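Local coordinates for nitrate regulatory protein (Klebsiella oxytoca, PDB 4AKK), which responds to nitrate and nitrite by binding the nasF operon leader RNA at its factor-independent terminator, so that transcription reads through into the nasFEDCBA genes, at residues A[232-237]-A[247-252]; A[260-265]-A[280-285]. All coordinates share one frame; numbering follows the deposited sequence.

Contact 1: residues A[232-237]-A[247-252]; sequences PCFDSF and ALFAEQ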
loop_
_atom_site.group_PDB
_atom_site.type_symbol
_atom_site.label_atom_id
_atom_site.label_comp_id
_atom_site.label_asym_id
_atom_site.label_seq_id
_atom_site.Cartn_x
_atom_site.Cartn_y
_atom_site.Cartn_z
ATOM N N PRO A 232 7.892 -11.288 -4.381
ATOM C CA PRO A 232 6.843 -10.293 -4.649
ATOM C C PRO A 232 7.170 -9.388 -5.846
ATOM O O PRO A 232 6.252 -8.934 -6.519
ATOM C CB PRO A 232 6.780 -9.486 -3.336
ATOM C CG PRO A 232 8.090 -9.795 -2.633
ATOM C CD PRO A 232 8.323 -11.241 -2.977
ATOM N N CYS A 233 8.451 -9.139 -6.119
ATOM C CA CYS A 233 8.817 -8.334 -7.285
ATOM C C CYS A 233 8.412 -9.016 -8.596
ATOM O O CYS A 233 7.791 -8.387 -9.462
ATOM C CB CYS A 233 10.320 -8.034 -7.303
ATOM S SG CYS A 233 10.884 -6.998 -5.934
ATOM N N PHE A 234 8.787 -10.286 -8.756
ATOM C CA PHE A 234 8.491 -11.006 -10.001
ATOM C C PHE A 234 7.026 -11.467 -10.084
ATOM O O PHE A 234 6.478 -11.590 -11.174
ATOM C CB PHE A 234 9.472 -12.168 -10.251
ATOM C CG PHE A 234 10.907 -11.719 -10.502
ATOM C CD1 PHE A 234 11.226 -10.904 -11.585
ATOM C CD2 PHE A 234 11.930 -12.108 -9.650
ATOM C CE1 PHE A 234 12.538 -10.482 -11.806
ATOM C CE2 PHE A 234 13.261 -11.690 -9.870
ATOM C CZ PHE A 234 13.558 -10.875 -10.950
ATOM N N ASP A 235 6.396 -11.708 -8.937
ATOM C CA ASP A 235 4.961 -11.975 -8.917
ATOM C C ASP A 235 4.198 -10.752 -9.390
ATOM O O ASP A 235 3.266 -10.864 -10.170
ATOM C CB ASP A 235 4.469 -12.387 -7.530
ATOM C CG ASP A 235 4.967 -13.766 -7.114
ATOM O OD1 ASP A 235 5.637 -14.444 -7.927
ATOM O OD2 ASP A 235 4.691 -14.169 -5.962
ATOM N N SER A 236 4.587 -9.580 -8.910
ATOM C CA SER A 236 3.985 -8.354 -9.402
ATOM C C SER A 236 4.219 -8.174 -10.914
ATOM O O SER A 236 3.284 -7.850 -11.654
ATOM C CB SER A 236 4.474 -7.146 -8.607
ATOM O OG SER A 236 4.065 -5.946 -9.234
ATOM N N PHE A 237 5.443 -8.407 -11.379
ATOM C CA PHE A 237 5.729 -8.311 -12.818
ATOM C C PHE A 237 4.816 -9.229 -13.640
ATOM O O PHE A 237 4.281 -8.820 -14.666
ATOM C CB PHE A 237 7.202 -8.619 -13.140
ATOM C CG PHE A 237 7.425 -9.067 -14.564
ATOM C CD1 PHE A 237 7.424 -8.146 -15.606
ATOM C CD2 PHE A 237 7.598 -10.413 -14.865
ATOM C CE1 PHE A 237 7.604 -8.556 -16.917
ATOM C CE2 PHE A 237 7.779 -10.832 -16.183
ATOM C CZ PHE A 237 7.783 -9.905 -17.206
ATOM N N ALA A 247 5.683 -14.713 -21.271
ATOM C CA ALA A 247 6.131 -15.854 -22.060
ATOM C C ALA A 247 7.649 -15.821 -22.229
ATOM O O ALA A 247 8.345 -16.791 -21.917
ATOM C CB ALA A 247 5.446 -15.858 -23.421
ATOM N N LEU A 248 8.155 -14.696 -22.726
ATOM C CA LEU A 248 9.592 -14.537 -22.929
ATOM C C LEU A 248 10.371 -14.794 -21.644
ATOM O O LEU A 248 11.442 -15.401 -21.666
ATOM C CB LEU A 248 9.911 -13.134 -23.448
ATOM C CG LEU A 248 11.403 -12.903 -23.655
ATOM C CD1 LEU A 248 11.892 -13.761 -24.811
ATOM C CD2 LEU A 248 11.701 -11.435 -23.903
ATOM N N PHE A 249 9.823 -14.314 -20.529
ATOM C CA PHE A 249 10.423 -14.466 -19.207
ATOM C C PHE A 249 10.470 -15.936 -18.802
ATOM O O PHE A 249 11.470 -16.416 -18.278
ATOM C CB PHE A 249 9.600 -13.660 -18.186
ATOM C CG PHE A 249 10.108 -13.740 -16.767
ATOM C CD1 PHE A 249 11.373 -13.271 -16.436
ATOM C CD2 PHE A 249 9.299 -14.238 -15.754
ATOM C CE1 PHE A 249 11.833 -13.322 -15.125
ATOM C CE2 PHE A 249 9.744 -14.294 -14.444
ATOM C CZ PHE A 249 11.021 -13.834 -14.125
ATOM N N ALA A 250 9.379 -16.650 -19.042
ATOM C CA ALA A 250 9.284 -18.040 -18.618
ATOM C C ALA A 250 10.261 -18.902 -19.400
ATOM O O ALA A 250 10.797 -19.881 -18.881
ATOM C CB ALA A 250 7.861 -18.551 -18.791
ATOM N N GLU A 251 10.489 -18.522 -20.654
ATOM C CA GLU A 251 11.387 -19.264 -21.532
ATOM C C GLU A 251 12.859 -18.870 -21.340
ATOM O O GLU A 251 13.731 -19.736 -21.258
ATOM C CB GLU A 251 10.966 -19.076 -22.995
ATOM C CG GLU A 251 9.506 -19.459 -23.278
ATOM C CD GLU A 251 9.065 -19.148 -24.709
ATOM O OE1 GLU A 251 9.391 -18.051 -25.217
ATOM O OE2 GLU A 251 8.384 -20.000 -25.324
ATOM N N GLN A 252 13.126 -17.567 -21.260
ATOM C CA GLN A 252 14.499 -17.052 -21.188
ATOM C C GLN A 252 15.135 -17.090 -19.794
ATOM O O GLN A 252 16.354 -17.133 -19.669
ATOM C CB GLN A 252 14.561 -15.614 -21.716
ATOM C CG GLN A 252 14.291 -15.470 -23.200
ATOM C CD GLN A 252 15.507 -15.798 -24.046
ATOM O OE1 GLN A 252 16.491 -15.053 -24.057
ATOM N NE2 GLN A 252 15.442 -16.913 -24.769
#
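Phe249 reaches across from 247-252 to two rings of 232-237, meeting each at a different tilt. Toward Phe237 the pairing is T-shaped: the planes stand 75° apart with centroids separated by 5.2 Å, and the Phe237 edge is turned to a face of Phe249. Phe237 CE2 does the touching, 3.8 Å from Phe249 CD2 and about as near to Phe249 CG, so the edge lands off-centre, on the part of the Phe249 ring nearest its own backbone. Phe249, CG anti to the backbone N (chi1 180°), points its ring at 232-237, and it and Phe234 together span the 10.0 Å between their CA atoms. The three rings form an aromatic cluster between helix 217-240 and helix 243-252, consecutive helices of the NIT region joined by a short turn. Phe234 meets the far end of Phe249, Phe234 CD1 lying 3.9 Å from Phe249 CZ. Here the planes are only 27° apart, yet the rings are slid so far past each other, centroids 5.6 Å apart, that they barely overlap. No hydrogen bond spans the two segments. Phe192 makes a further edge-to-face pair with Phe237, and Leu293 of helix 277-312 packs on Phe249.

Contact 2: residues A[260-265]-A[280-285]; sequences EQLRRV and LRWFCA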
loop_
_atom_site.group_PDB
_atom_site.type_symbol
_atom_site.label_atom_id
_atom_site.label_comp_id
_atom_site.label_asym_id
_atom_site.label_seq_id
_atom_site.Cartn_x
_atom_site.Cartn_y
_atom_site.Cartn_z
ATOM N N GLU A 260 20.381 -22.862 -7.317
ATOM C CA GLU A 260 19.553 -23.428 -6.270
ATOM C C GLU A 260 20.348 -24.288 -5.292
ATOM O O GLU A 260 20.132 -24.221 -4.082
ATOM C CB GLU A 260 18.373 -24.196 -6.864
ATOM C CG GLU A 260 17.168 -23.307 -7.146
ATOM C CD GLU A 260 16.120 -23.983 -8.019
ATOM O OE1 GLU A 260 16.281 -25.185 -8.330
ATOM O OE2 GLU A 260 15.136 -23.308 -8.398
ATOM N N GLN A 261 21.274 -25.086 -5.812
ATOM C CA GLN A 261 22.117 -25.919 -4.952
ATOM C C GLN A 261 23.047 -25.082 -4.090
ATOM O O GLN A 261 23.259 -25.374 -2.909
ATOM C CB GLN A 261 22.962 -26.874 -5.789
ATOM C CG GLN A 261 22.156 -27.862 -6.605
ATOM C CD GLN A 261 23.040 -28.652 -7.566
ATOM O OE1 GLN A 261 23.998 -28.117 -8.127
ATOM N NE2 GLN A 261 22.719 -29.927 -7.760
ATOM N N LEU A 262 23.633 -24.056 -4.698
ATOM C CA LEU A 262 24.534 -23.177 -3.960
ATOM C C LEU A 262 23.780 -22.371 -2.887
ATOM O O LEU A 262 24.326 -22.080 -1.833
ATOM C CB LEU A 262 25.306 -22.265 -4.921
ATOM C CG LEU A 262 26.344 -23.008 -5.788
ATOM C CD1 LEU A 262 26.958 -22.114 -6.867
ATOM C CD2 LEU A 262 27.423 -23.582 -4.902
ATOM N N ARG A 263 22.521 -22.032 -3.148
ATOM C CA ARG A 263 21.723 -21.334 -2.142
ATOM C C ARG A 263 21.562 -22.234 -0.921
ATOM O O ARG A 263 21.731 -21.800 0.221
ATOM C CB ARG A 263 20.352 -20.951 -2.695
ATOM C CG ARG A 263 20.330 -19.759 -3.652
ATOM C CD ARG A 263 18.915 -19.620 -4.208
ATOM N NE ARG A 263 18.700 -18.397 -4.971
ATOM C CZ ARG A 263 17.554 -18.093 -5.574
ATOM N NH1 ARG A 263 16.521 -18.924 -5.502
ATOM N NH2 ARG A 263 17.435 -16.957 -6.253
ATOM N N ARG A 264 21.255 -23.498 -1.174
ATOM C CA ARG A 264 21.058 -24.454 -0.096
ATOM C C ARG A 264 22.327 -24.652 0.718
ATOM O O ARG A 264 22.280 -24.760 1.950
ATOM C CB ARG A 264 20.547 -25.790 -0.634
ATOM C CG ARG A 264 20.390 -26.821 0.459
ATOM C CD ARG A 264 19.706 -28.087 -0.027
ATOM N NE ARG A 264 19.982 -29.192 0.887
ATOM C CZ ARG A 264 19.533 -29.263 2.138
ATOM N NH1 ARG A 264 18.776 -28.291 2.634
ATOM N NH2 ARG A 264 19.845 -30.308 2.895
ATOM N N VAL A 265 23.469 -24.686 0.037
ATOM C CA VAL A 265 24.749 -24.786 0.738
ATOM C C VAL A 265 24.973 -23.581 1.659
ATOM O O VAL A 265 25.285 -23.731 2.841
ATOM C CB VAL A 265 25.944 -24.918 -0.252
ATOM C CG1 VAL A 265 27.267 -24.731 0.476
ATOM C CG2 VAL A 265 25.905 -26.264 -0.975
ATOM N N LEU A 280 33.526 -17.865 -7.369
ATOM C CA LEU A 280 33.543 -17.605 -8.808
ATOM C C LEU A 280 32.451 -18.376 -9.530
ATOM O O LEU A 280 31.791 -17.848 -10.427
ATOM C CB LEU A 280 34.912 -17.954 -9.400
ATOM C CG LEU A 280 36.051 -17.012 -9.022
ATOM C CD1 LEU A 280 37.362 -17.492 -9.652
ATOM C CD2 LEU A 280 35.715 -15.589 -9.464
ATOM N N ARG A 281 32.259 -19.630 -9.134
ATOM C CA ARG A 281 31.225 -20.468 -9.727
ATOM C C ARG A 281 29.867 -19.794 -9.482
ATOM O O ARG A 281 29.029 -19.677 -10.382
ATOM C CB ARG A 281 31.280 -21.859 -9.084
ATOM C CG ARG A 281 30.634 -22.977 -9.885
ATOM C CD ARG A 281 31.530 -23.443 -11.029
ATOM N NE ARG A 281 32.831 -23.925 -10.563
ATOM C CZ ARG A 281 33.743 -24.498 -11.348
ATOM N NH1 ARG A 281 33.495 -24.665 -12.641
ATOM N NH2 ARG A 281 34.901 -24.907 -10.839
ATOM N N TRP A 282 29.673 -19.330 -8.251
ATOM C CA TRP A 282 28.460 -18.617 -7.866
ATOM C C TRP A 282 28.312 -17.353 -8.702
ATOM O O TRP A 282 27.283 -17.129 -9.339
ATOM C CB TRP A 282 28.541 -18.259 -6.379
ATOM C CG TRP A 282 27.503 -17.276 -5.903
ATOM C CD1 TRP A 282 27.651 -15.927 -5.754
ATOM C CD2 TRP A 282 26.170 -17.581 -5.487
ATOM N NE1 TRP A 282 26.491 -15.371 -5.275
ATOM C CE2 TRP A 282 25.566 -16.366 -5.101
ATOM C CE3 TRP A 282 25.430 -18.766 -5.396
ATOM C CZ2 TRP A 282 24.257 -16.301 -4.636
ATOM C CZ3 TRP A 282 24.125 -18.699 -4.936
ATOM C CH2 TRP A 282 23.553 -17.474 -4.562
ATOM N N PHE A 283 29.354 -16.536 -8.704
ATOM C CA PHE A 283 29.313 -15.252 -9.393
ATOM C C PHE A 283 28.954 -15.419 -10.873
ATOM O O PHE A 283 28.091 -14.716 -11.406
ATOM C CB PHE A 283 30.659 -14.520 -9.248
ATOM C CG PHE A 283 30.664 -13.152 -9.874
ATOM C CD1 PHE A 283 30.223 -12.043 -9.160
ATOM C CD2 PHE A 283 31.090 -12.972 -11.181
ATOM C CE1 PHE A 283 30.227 -10.781 -9.733
ATOM C CE2 PHE A 283 31.092 -11.712 -11.763
ATOM C CZ PHE A 283 30.655 -10.618 -11.039
ATOM N N CYS A 284 29.609 -16.373 -11.526
ATOM C CA CYS A 284 29.430 -16.568 -12.959
ATOM C C CYS A 284 28.038 -17.058 -13.284
ATOM O O CYS A 284 27.394 -16.536 -14.198
ATOM C CB CYS A 284 30.493 -17.521 -13.523
ATOM S SG CYS A 284 32.155 -16.770 -13.528
ATOM N N ALA A 285 27.569 -18.054 -12.537
ATOM C CA ALA A 285 26.197 -18.509 -12.707
ATOM C C ALA A 285 25.214 -17.349 -12.534
ATOM O O ALA A 285 24.274 -17.207 -13.317
ATOM C CB ALA A 285 25.879 -19.640 -11.737
#
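Leu262 and Trp282 make the main apolar contact between 260-265 and 280-285, and it is made at the rim of the indole. Leu262 CB approaches the six-membered ring at its edge, 3.5 Å from Trp282 CE3 and 3.8 Å from Trp282 CZ3, near the ring plane. The branch methyl Leu262 CD1 continues along the same side chain toward the base of the tryptophan, lying in the plane of the ring at its edge and 3.9 Å from Trp282 CA. The two side chains run past each other in opposite directions, between CA atoms 7.2 Å apart, the nearest pair of the two segments. Trp282 has CG anti to its own backbone N (chi1 168°), and this swings the benzo edge across to the shorter helix.

A second, looser apolar touch comes from the aliphatic part of Arg263. Arg263 CG sits at the same rim, 4.1 Å from Trp282 CH2, and the arginine crosses the indole at about a right angle. Because the chain is extended from CG to NE, the guanidinium is carried beyond the ring, its plane 52° from that of the indole.

No hydrogen bond joins the two segments; the polar ends of Arg263 and Trp282 are held from outside them. Arg263 NE forms a salt bridge with Glu202, while Trp282 NE1 is hydrogen-bonded to the main-chain O of Arg203, a bond that satisfies the indole N-H and restrains its rotation. Both partners belong to helix 180-212, as does Phe210, whose ring meets Trp282 with planes at about 50° and also touches Leu262.

Helix 257-267 is thereby joined to the early part of the long helix 277-312 within the all-helical NIT region, with helix 180-212 supplying the third wall and Ile227 and Gln230 of helix 217-240 reaching the Arg263 side chain.

In the fold
Contacts 1 and 2 follow in series along the chain, the first closing before the second opens. Their centres are about 21 Å apart, and their nearest atoms, about 8 Å apart, do not touch. Helices 243-252 and 257-267 are successive, and both pack on helix 277-312: contact 2 uses residues 280-285 of it directly, whereas the segments of contact 1 meet it further along, where Leu248 packs on Val296 and Leu299 and Phe237 on Leu300. Helix 180-212 borders both sites, and helix 217-240, which carries one side of contact 1, also reaches contact 2 at Arg263. All four segments fall in the nitrate- and nitrite-sensing NIT region. Helix 341-358 packs against segment 232-237 of contact 1.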